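Local coordinates for arginase (Thermus thermophilus, PDB 2EF5), which probably hydrolyses L-arginine to L-ornithine and urea, using a pair of manganese ions bound in each subunit, at residues Tyr65-Lys77 against Leu145-Val157. Numbering follows the deposited sequence.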
ATOM      1  N   TYR A  65     -40.207  19.583   5.908  1.00 44.93           N
ATOM      2  CA  TYR A  65     -40.166  20.994   6.280  1.00 42.66           C
ATOM      3  C   TYR A  65     -39.151  21.859   5.534  1.00 40.47           C
ATOM      4  O   TYR A  65     -38.689  22.865   6.071  1.00 39.22           O
ATOM      5  CB  TYR A  65     -39.885  21.110   7.778  1.00 43.94           C
ATOM      6  CG  TYR A  65     -40.861  20.369   8.665  1.00 45.13           C
ATOM      7  CD1 TYR A  65     -42.116  20.905   8.955  1.00 46.54           C
ATOM      8  CD2 TYR A  65     -40.522  19.143   9.234  1.00 45.34           C
ATOM      9  CE1 TYR A  65     -43.010  20.237   9.801  1.00 46.91           C
ATOM     10  CE2 TYR A  65     -41.404  18.468  10.076  1.00 46.01           C
ATOM     11  CZ  TYR A  65     -42.646  19.020  10.357  1.00 46.37           C
ATOM     12  OH  TYR A  65     -43.513  18.362  11.204  1.00 47.56           O
ATOM     13  N   LEU A  66     -38.805  21.490   4.305  1.00 37.97           N
ATOM     14  CA  LEU A  66     -37.826  22.273   3.559  1.00 36.82           C
ATOM     15  C   LEU A  66     -38.164  23.761   3.493  1.00 36.72           C
ATOM     16  O   LEU A  66     -37.315  24.603   3.798  1.00 36.92           O
ATOM     17  CB  LEU A  66     -37.652  21.718   2.141  1.00 37.99           C
ATOM     18  CG  LEU A  66     -36.499  22.343   1.344  1.00 37.80           C
ATOM     19  CD1 LEU A  66     -36.037  21.382   0.275  1.00 40.05           C
ATOM     20  CD2 LEU A  66     -36.934  23.666   0.734  1.00 38.83           C
ATOM     21  N   GLU A  67     -39.390  24.093   3.099  1.00 34.74           N
ATOM     22  CA  GLU A  67     -39.787  25.496   3.001  1.00 34.23           C
ATOM     23  C   GLU A  67     -39.799  26.224   4.346  1.00 33.01           C
ATOM     24  O   GLU A  67     -39.457  27.403   4.414  1.00 30.52           O
ATOM     25  CB  GLU A  67     -41.167  25.625   2.344  1.00 35.59           C
ATOM     26  CG  GLU A  67     -41.197  25.321   0.852  1.00 36.69           C
ATOM     27  CD  GLU A  67     -40.235  26.189   0.050  1.00 37.76           C
ATOM     28  OE1 GLU A  67     -40.148  27.401   0.324  1.00 37.79           O
ATOM     29  OE2 GLU A  67     -39.574  25.662  -0.868  1.00 38.64           O
ATOM     30  N   GLU A  68     -40.199  25.535   5.411  1.00 31.80           N
ATOM     31  CA  GLU A  68     -40.224  26.159   6.732  1.00 33.10           C
ATOM     32  C   GLU A  68     -38.793  26.418   7.195  1.00 32.16           C
ATOM     33  O   GLU A  68     -38.494  27.449   7.800  1.00 30.62           O
ATOM     34  CB  GLU A  68     -40.951  25.266   7.743  1.00 35.50           C
ATOM     35  CG  GLU A  68     -42.446  25.133   7.487  1.00 39.10           C
ATOM     36  CD  GLU A  68     -42.798  23.973   6.577  1.00 40.89           C
ATOM     37  OE1 GLU A  68     -42.157  23.808   5.517  1.00 41.50           O
ATOM     38  OE2 GLU A  68     -43.733  23.225   6.925  1.00 43.20           O
ATOM     39  N   ILE A  69     -37.908  25.472   6.902  1.00 30.40           N
ATOM     40  CA  ILE A  69     -36.507  25.607   7.266  1.00 29.39           C
ATOM     41  C   ILE A  69     -35.901  26.760   6.471  1.00 29.05           C
ATOM     42  O   ILE A  69     -35.203  27.609   7.023  1.00 28.26           O
ATOM     43  CB  ILE A  69     -35.739  24.306   6.975  1.00 28.26           C
ATOM     44  CG1 ILE A  69     -36.213  23.208   7.933  1.00 30.55           C
ATOM     45  CG2 ILE A  69     -34.249  24.534   7.119  1.00 31.07           C
ATOM     46  CD1 ILE A  69     -35.655  21.835   7.631  1.00 29.48           C
ATOM     47  N   ARG A  70     -36.186  26.789   5.174  1.00 28.34           N
ATOM     48  CA  ARG A  70     -35.686  27.847   4.303  1.00 29.70           C
ATOM     49  C   ARG A  70     -36.117  29.225   4.824  1.00 29.47           C
ATOM     50  O   ARG A  70     -35.307  30.148   4.911  1.00 30.12           O
ATOM     51  CB  ARG A  70     -36.218  27.636   2.881  1.00 30.40           C
ATOM     52  CG  ARG A  70     -35.782  28.674   1.851  1.00 32.26           C
ATOM     53  CD  ARG A  70     -36.432  28.373   0.499  1.00 33.76           C
ATOM     54  NE  ARG A  70     -35.845  29.134  -0.599  1.00 34.76           N
ATOM     55  CZ  ARG A  70     -36.048  30.429  -0.816  1.00 34.60           C
ATOM     56  NH1 ARG A  70     -36.834  31.127  -0.011  1.00 37.13           N
ATOM     57  NH2 ARG A  70     -35.461  31.028  -1.841  1.00 34.38           N
ATOM     58  N   ALA A  71     -37.394  29.350   5.178  1.00 28.15           N
ATOM     59  CA  ALA A  71     -37.931  30.615   5.677  1.00 28.94           C
ATOM     60  C   ALA A  71     -37.198  31.093   6.930  1.00 28.79           C
ATOM     61  O   ALA A  71     -36.755  32.240   6.999  1.00 29.15           O
ATOM     62  CB  ALA A  71     -39.428  30.472   5.962  1.00 29.63           C
ATOM     63  N   ALA A  72     -37.063  30.210   7.915  1.00 28.37           N
ATOM     64  CA  ALA A  72     -36.377  30.558   9.157  1.00 27.67           C
ATOM     65  C   ALA A  72     -34.909  30.908   8.915  1.00 26.22           C
ATOM     66  O   ALA A  72     -34.426  31.932   9.392  1.00 26.39           O
ATOM     67  CB  ALA A  72     -36.484  29.411  10.152  1.00 27.67           C
ATOM     68  N   ALA A  73     -34.205  30.053   8.180  1.00 25.19           N
ATOM     69  CA  ALA A  73     -32.799  30.283   7.880  1.00 25.46           C
ATOM     70  C   ALA A  73     -32.597  31.601   7.136  1.00 25.27           C
ATOM     71  O   ALA A  73     -31.580  32.271   7.305  1.00 25.93           O
ATOM     72  CB  ALA A  73     -32.245  29.129   7.057  1.00 25.82           C
ATOM     73  N   LEU A  74     -33.571  31.966   6.309  1.00 25.36           N
ATOM     74  CA  LEU A  74     -33.493  33.204   5.539  1.00 26.87           C
ATOM     75  C   LEU A  74     -33.604  34.418   6.460  1.00 25.39           C
ATOM     76  O   LEU A  74     -32.907  35.412   6.279  1.00 26.19           O
ATOM     77  CB  LEU A  74     -34.602  33.234   4.474  1.00 28.83           C
ATOM     78  CG  LEU A  74     -34.479  34.282   3.363  1.00 31.20           C
ATOM     79  CD1 LEU A  74     -33.108  34.179   2.700  1.00 31.03           C
ATOM     80  CD2 LEU A  74     -35.594  34.070   2.337  1.00 31.43           C
ATOM     81  N   VAL A  75     -34.480  34.330   7.455  1.00 25.84           N
ATOM     82  CA  VAL A  75     -34.642  35.419   8.408  1.00 27.51           C
ATOM     83  C   VAL A  75     -33.326  35.558   9.174  1.00 28.51           C
ATOM     84  O   VAL A  75     -32.863  36.670   9.437  1.00 29.11           O
ATOM     85  CB  VAL A  75     -35.788  35.127   9.407  1.00 27.65           C
ATOM     86  CG1 VAL A  75     -35.833  36.193  10.493  1.00 28.34           C
ATOM     87  CG2 VAL A  75     -37.113  35.078   8.668  1.00 27.55           C
ATOM     88  N   LEU A  76     -32.729  34.421   9.524  1.00 27.98           N
ATOM     89  CA  LEU A  76     -31.458  34.417  10.245  1.00 27.90           C
ATOM     90  C   LEU A  76     -30.363  35.061   9.395  1.00 27.38           C
ATOM     91  O   LEU A  76     -29.623  35.917   9.872  1.00 27.29           O
ATOM     92  CB  LEU A  76     -31.056  32.984  10.604  1.00 24.57           C
ATOM     93  CG  LEU A  76     -29.678  32.774  11.236  1.00 24.47           C
ATOM     94  CD1 LEU A  76     -29.602  33.511  12.565  1.00 23.37           C
ATOM     95  CD2 LEU A  76     -29.435  31.282  11.437  1.00 21.76           C
ATOM     96  N   LYS A  77     -30.264  34.646   8.137  1.00 28.42           N
ATOM     97  CA  LYS A  77     -29.258  35.193   7.237  1.00 29.81           C
ATOM     98  C   LYS A  77     -29.366  36.714   7.173  1.00 30.80           C
ATOM     99  O   LYS A  77     -28.373  37.422   7.313  1.00 31.17           O
ATOM    100  CB  LYS A  77     -29.428  34.605   5.836  1.00 29.99           C
ATOM    101  CG  LYS A  77     -28.519  35.209   4.774  1.00 29.94           C
ATOM    102  CD  LYS A  77     -28.865  34.670   3.396  1.00 29.01           C
ATOM    103  CE  LYS A  77     -28.046  35.349   2.309  1.00 29.96           C
ATOM    104  NZ  LYS A  77     -28.413  34.841   0.952  1.00 32.41           N
ATOM    105  N   LEU A 145     -24.296  22.218  -3.048  1.00 34.78           N
ATOM    106  CA  LEU A 145     -24.820  20.918  -3.465  1.00 34.87           C
ATOM    107  C   LEU A 145     -26.129  20.619  -2.744  1.00 34.88           C
ATOM    108  O   LEU A 145     -26.220  20.767  -1.527  1.00 34.16           O
ATOM    109  CB  LEU A 145     -23.815  19.809  -3.138  1.00 35.44           C
ATOM    110  CG  LEU A 145     -22.406  19.902  -3.729  1.00 35.32           C
ATOM    111  CD1 LEU A 145     -21.524  18.860  -3.067  1.00 36.27           C
ATOM    112  CD2 LEU A 145     -22.449  19.696  -5.240  1.00 35.90           C
ATOM    113  N   GLY A 146     -27.140  20.192  -3.495  1.00 34.49           N
ATOM    114  CA  GLY A 146     -28.412  19.867  -2.881  1.00 35.42           C
ATOM    115  C   GLY A 146     -29.615  20.497  -3.553  1.00 35.88           C
ATOM    116  O   GLY A 146     -29.538  20.958  -4.694  1.00 36.58           O
ATOM    117  N   HIS A 147     -30.729  20.529  -2.834  1.00 35.84           N
ATOM    118  CA  HIS A 147     -31.959  21.084  -3.364  1.00 35.05           C
ATOM    119  C   HIS A 147     -31.790  22.534  -3.797  1.00 34.17           C
ATOM    120  O   HIS A 147     -31.269  23.358  -3.049  1.00 34.42           O
ATOM    121  CB  HIS A 147     -33.070  20.998  -2.321  1.00 36.50           C
ATOM    122  CG  HIS A 147     -34.436  21.189  -2.889  1.00 37.64           C
ATOM    123  ND1 HIS A 147     -35.278  20.140  -3.174  1.00 38.95           N
ATOM    124  CD2 HIS A 147     -35.093  22.314  -3.272  1.00 37.76           C
ATOM    125  CE1 HIS A 147     -36.396  20.604  -3.708  1.00 38.61           C
ATOM    126  NE2 HIS A 147     -36.305  21.922  -3.777  1.00 38.90           N
ATOM    127  N   PRO A 148     -32.241  22.866  -5.013  1.00 33.34           N
ATOM    128  CA  PRO A 148     -32.152  24.221  -5.569  1.00 32.19           C
ATOM    129  C   PRO A 148     -32.770  25.307  -4.673  1.00 31.89           C
ATOM    130  O   PRO A 148     -32.235  26.413  -4.600  1.00 32.57           O
ATOM    131  CB  PRO A 148     -32.874  24.087  -6.910  1.00 32.77           C
ATOM    132  CG  PRO A 148     -32.594  22.667  -7.298  1.00 33.30           C
ATOM    133  CD  PRO A 148     -32.818  21.934  -5.998  1.00 33.19           C
ATOM    134  N   ARG A 149     -33.888  24.992  -4.009  1.00 31.33           N
ATOM    135  CA  ARG A 149     -34.572  25.944  -3.117  1.00 31.76           C
ATOM    136  C   ARG A 149     -33.654  26.396  -1.996  1.00 31.96           C
ATOM    137  O   ARG A 149     -33.825  27.473  -1.426  1.00 32.15           O
ATOM    138  CB  ARG A 149     -35.826  25.325  -2.467  1.00 31.89           C
ATOM    139  CG  ARG A 149     -37.100  25.360  -3.295  1.00 33.91           C
ATOM    140  CD  ARG A 149     -37.568  26.757  -3.593  1.00 34.84           C
ATOM    141  NE  ARG A 149     -38.345  27.438  -2.572  1.00 34.03           N
ATOM    142  CZ  ARG A 149     -38.600  28.736  -2.598  1.00 34.43           C
ATOM    143  NH1 ARG A 149     -38.128  29.467  -3.586  1.00 33.85           N
ATOM    144  NH2 ARG A 149     -39.312  29.307  -1.634  1.00 33.16           N
ATOM    145  N   LEU A 150     -32.685  25.557  -1.674  1.00 29.83           N
ATOM    146  CA  LEU A 150     -31.761  25.864  -0.599  1.00 29.32           C
ATOM    147  C   LEU A 150     -30.450  26.465  -1.082  1.00 29.25           C
ATOM    148  O   LEU A 150     -29.986  27.473  -0.547  1.00 29.20           O
ATOM    149  CB  LEU A 150     -31.486  24.600   0.214  1.00 27.42           C
ATOM    150  CG  LEU A 150     -32.708  23.952   0.881  1.00 27.45           C
ATOM    151  CD1 LEU A 150     -32.279  22.694   1.619  1.00 26.38           C
ATOM    152  CD2 LEU A 150     -33.356  24.937   1.845  1.00 26.90           C
ATOM    153  N   THR A 151     -29.852  25.850  -2.094  1.00 30.81           N
ATOM    154  CA  THR A 151     -28.588  26.338  -2.622  1.00 32.67           C
ATOM    155  C   THR A 151     -28.712  27.723  -3.252  1.00 34.39           C
ATOM    156  O   THR A 151     -27.771  28.516  -3.185  1.00 33.70           O
ATOM    157  CB  THR A 151     -28.006  25.365  -3.670  1.00 33.22           C
ATOM    158  OG1 THR A 151     -28.947  25.183  -4.735  1.00 34.31           O
ATOM    159  CG2 THR A 151     -27.705  24.009  -3.028  1.00 33.57           C
ATOM    160  N   GLU A 152     -29.867  28.023  -3.845  1.00 35.24           N
ATOM    161  CA  GLU A 152     -30.061  29.320  -4.490  1.00 35.83           C
ATOM    162  C   GLU A 152     -29.898  30.497  -3.539  1.00 34.74           C
ATOM    163  O   GLU A 152     -29.466  31.573  -3.949  1.00 33.66           O
ATOM    164  CB  GLU A 152     -31.438  29.400  -5.169  1.00 38.22           C
ATOM    165  CG  GLU A 152     -32.626  29.159  -4.256  1.00 41.38           C
ATOM    166  CD  GLU A 152     -33.955  29.345  -4.969  1.00 44.12           C
ATOM    167  OE1 GLU A 152     -34.033  29.028  -6.175  1.00 44.76           O
ATOM    168  OE2 GLU A 152     -34.924  29.797  -4.324  1.00 44.12           O
ATOM    169  N   VAL A 153     -30.232  30.303  -2.269  1.00 32.96           N
ATOM    170  CA  VAL A 153     -30.106  31.392  -1.310  1.00 31.59           C
ATOM    171  C   VAL A 153     -29.085  31.157  -0.197  1.00 31.00           C
ATOM    172  O   VAL A 153     -28.744  32.090   0.532  1.00 30.50           O
ATOM    173  CB  VAL A 153     -31.465  31.719  -0.653  1.00 31.96           C
ATOM    174  CG1 VAL A 153     -32.417  32.304  -1.688  1.00 34.56           C
ATOM    175  CG2 VAL A 153     -32.060  30.464  -0.031  1.00 30.35           C
ATOM    176  N   PHE A 154     -28.587  29.930  -0.062  1.00 30.15           N
ATOM    177  CA  PHE A 154     -27.623  29.648   0.998  1.00 28.60           C
ATOM    178  C   PHE A 154     -26.216  29.240   0.570  1.00 29.67           C
ATOM    179  O   PHE A 154     -25.326  29.133   1.419  1.00 29.40           O
ATOM    180  CB  PHE A 154     -28.189  28.600   1.957  1.00 26.46           C
ATOM    181  CG  PHE A 154     -29.497  28.999   2.584  1.00 24.38           C
ATOM    182  CD1 PHE A 154     -29.629  30.233   3.204  1.00 24.45           C
ATOM    183  CD2 PHE A 154     -30.602  28.154   2.527  1.00 24.79           C
ATOM    184  CE1 PHE A 154     -30.840  30.626   3.754  1.00 24.49           C
ATOM    185  CE2 PHE A 154     -31.820  28.536   3.075  1.00 22.68           C
ATOM    186  CZ  PHE A 154     -31.942  29.772   3.689  1.00 24.49           C
ATOM    187  N   ARG A 155     -25.993  29.006  -0.721  1.00 30.04           N
ATOM    188  CA  ARG A 155     -24.650  28.637  -1.166  1.00 32.80           C
ATOM    189  C   ARG A 155     -23.768  29.784  -0.683  1.00 32.72           C
ATOM    190  O   ARG A 155     -24.083  30.951  -0.926  1.00 31.95           O
ATOM    191  CB  ARG A 155     -24.588  28.524  -2.695  1.00 36.06           C
ATOM    192  CG  ARG A 155     -23.243  28.033  -3.232  1.00 41.49           C
ATOM    193  CD  ARG A 155     -23.304  27.718  -4.727  1.00 45.97           C
ATOM    194  NE  ARG A 155     -23.516  28.908  -5.549  1.00 51.85           N
ATOM    195  CZ  ARG A 155     -22.591  29.833  -5.787  1.00 55.50           C
ATOM    196  NH1 ARG A 155     -21.377  29.709  -5.266  1.00 56.45           N
ATOM    197  NH2 ARG A 155     -22.880  30.883  -6.549  1.00 56.53           N
ATOM    198  N   ALA A 156     -22.677  29.479   0.014  1.00 32.10           N
ATOM    199  CA  ALA A 156     -21.838  30.560   0.515  1.00 31.41           C
ATOM    200  C   ALA A 156     -20.369  30.231   0.736  1.00 31.66           C
ATOM    201  O   ALA A 156     -19.597  31.103   1.131  1.00 31.18           O
ATOM    202  CB  ALA A 156     -22.440  31.117   1.804  1.00 30.68           C
ATOM    203  N   VAL A 157     -19.968  28.993   0.491  1.00 30.06           N
ATOM    204  CA  VAL A 157     -18.569  28.644   0.687  1.00 28.90           C
ATOM    205  C   VAL A 157     -18.067  27.670  -0.365  1.00 29.15           C
ATOM    206  O   VAL A 157     -18.821  26.833  -0.858  1.00 30.59           O
ATOM    207  CB  VAL A 157     -18.336  28.012   2.076  1.00 27.73           C
ATOM    208  CG1 VAL A 157     -18.998  26.648   2.142  1.00 24.23           C
ATOM    209  CG2 VAL A 157     -16.841  27.894   2.359  1.00 27.79           C
TER
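Phe154 sets the CZ corner of its ring against Ala73 and the Arg70 carbonyl, and this is the tight inner side of a near-parallel helix pair on the arginase alpha/beta fold, where helices pack around a parallel eight-stranded sheet. Helices 66-77 and 148-154 run 10.4 Å apart with their axes at 10°. Ala73 CB lies 3.4 Å from Phe154 CZ, and the carbonyl O of Arg70 meets the ring at its edge. Leu150 CD2 faces Leu66 CD2 tip to tip, while Met100 of helix 99-107 and Val141 of helix 138-142 also touch the Phe154 side chain. At the partly exposed start of helix 148-154, Leu66 CD1 makes a CH-pi contact over one face of the His147 imidazole.

The outer side is more open to solvent, with Glu67 and Glu152 exposed at its rim, and is held by charge. Arg149, bent at chi2 and chi3, takes Glu67 side-on: NE to OE2 at 2.8 Å and NH2 to OE1 at 2.9 Å, the two planes nearly coplanar. Arg70 runs out extended, CG anti to its amide nitrogen (chi1 180°), and lays its guanidinium flat on that of Arg149, centres 3.5 Å apart; Glu67 and Glu152 probably offset the like charges. Arg70 NH2 reaches the anti lone pair of Glu152 OE2, and NE bonds to Arg149 O. With a leucine in place of Arg70, the Arg149 guanidinium would probably lose its stacking partner and Arg149 O its side-chain donor. Farther along, Lys77 stretches fully out and sets NZ 2.8 Å from Val153 O, in the carbonyl plane.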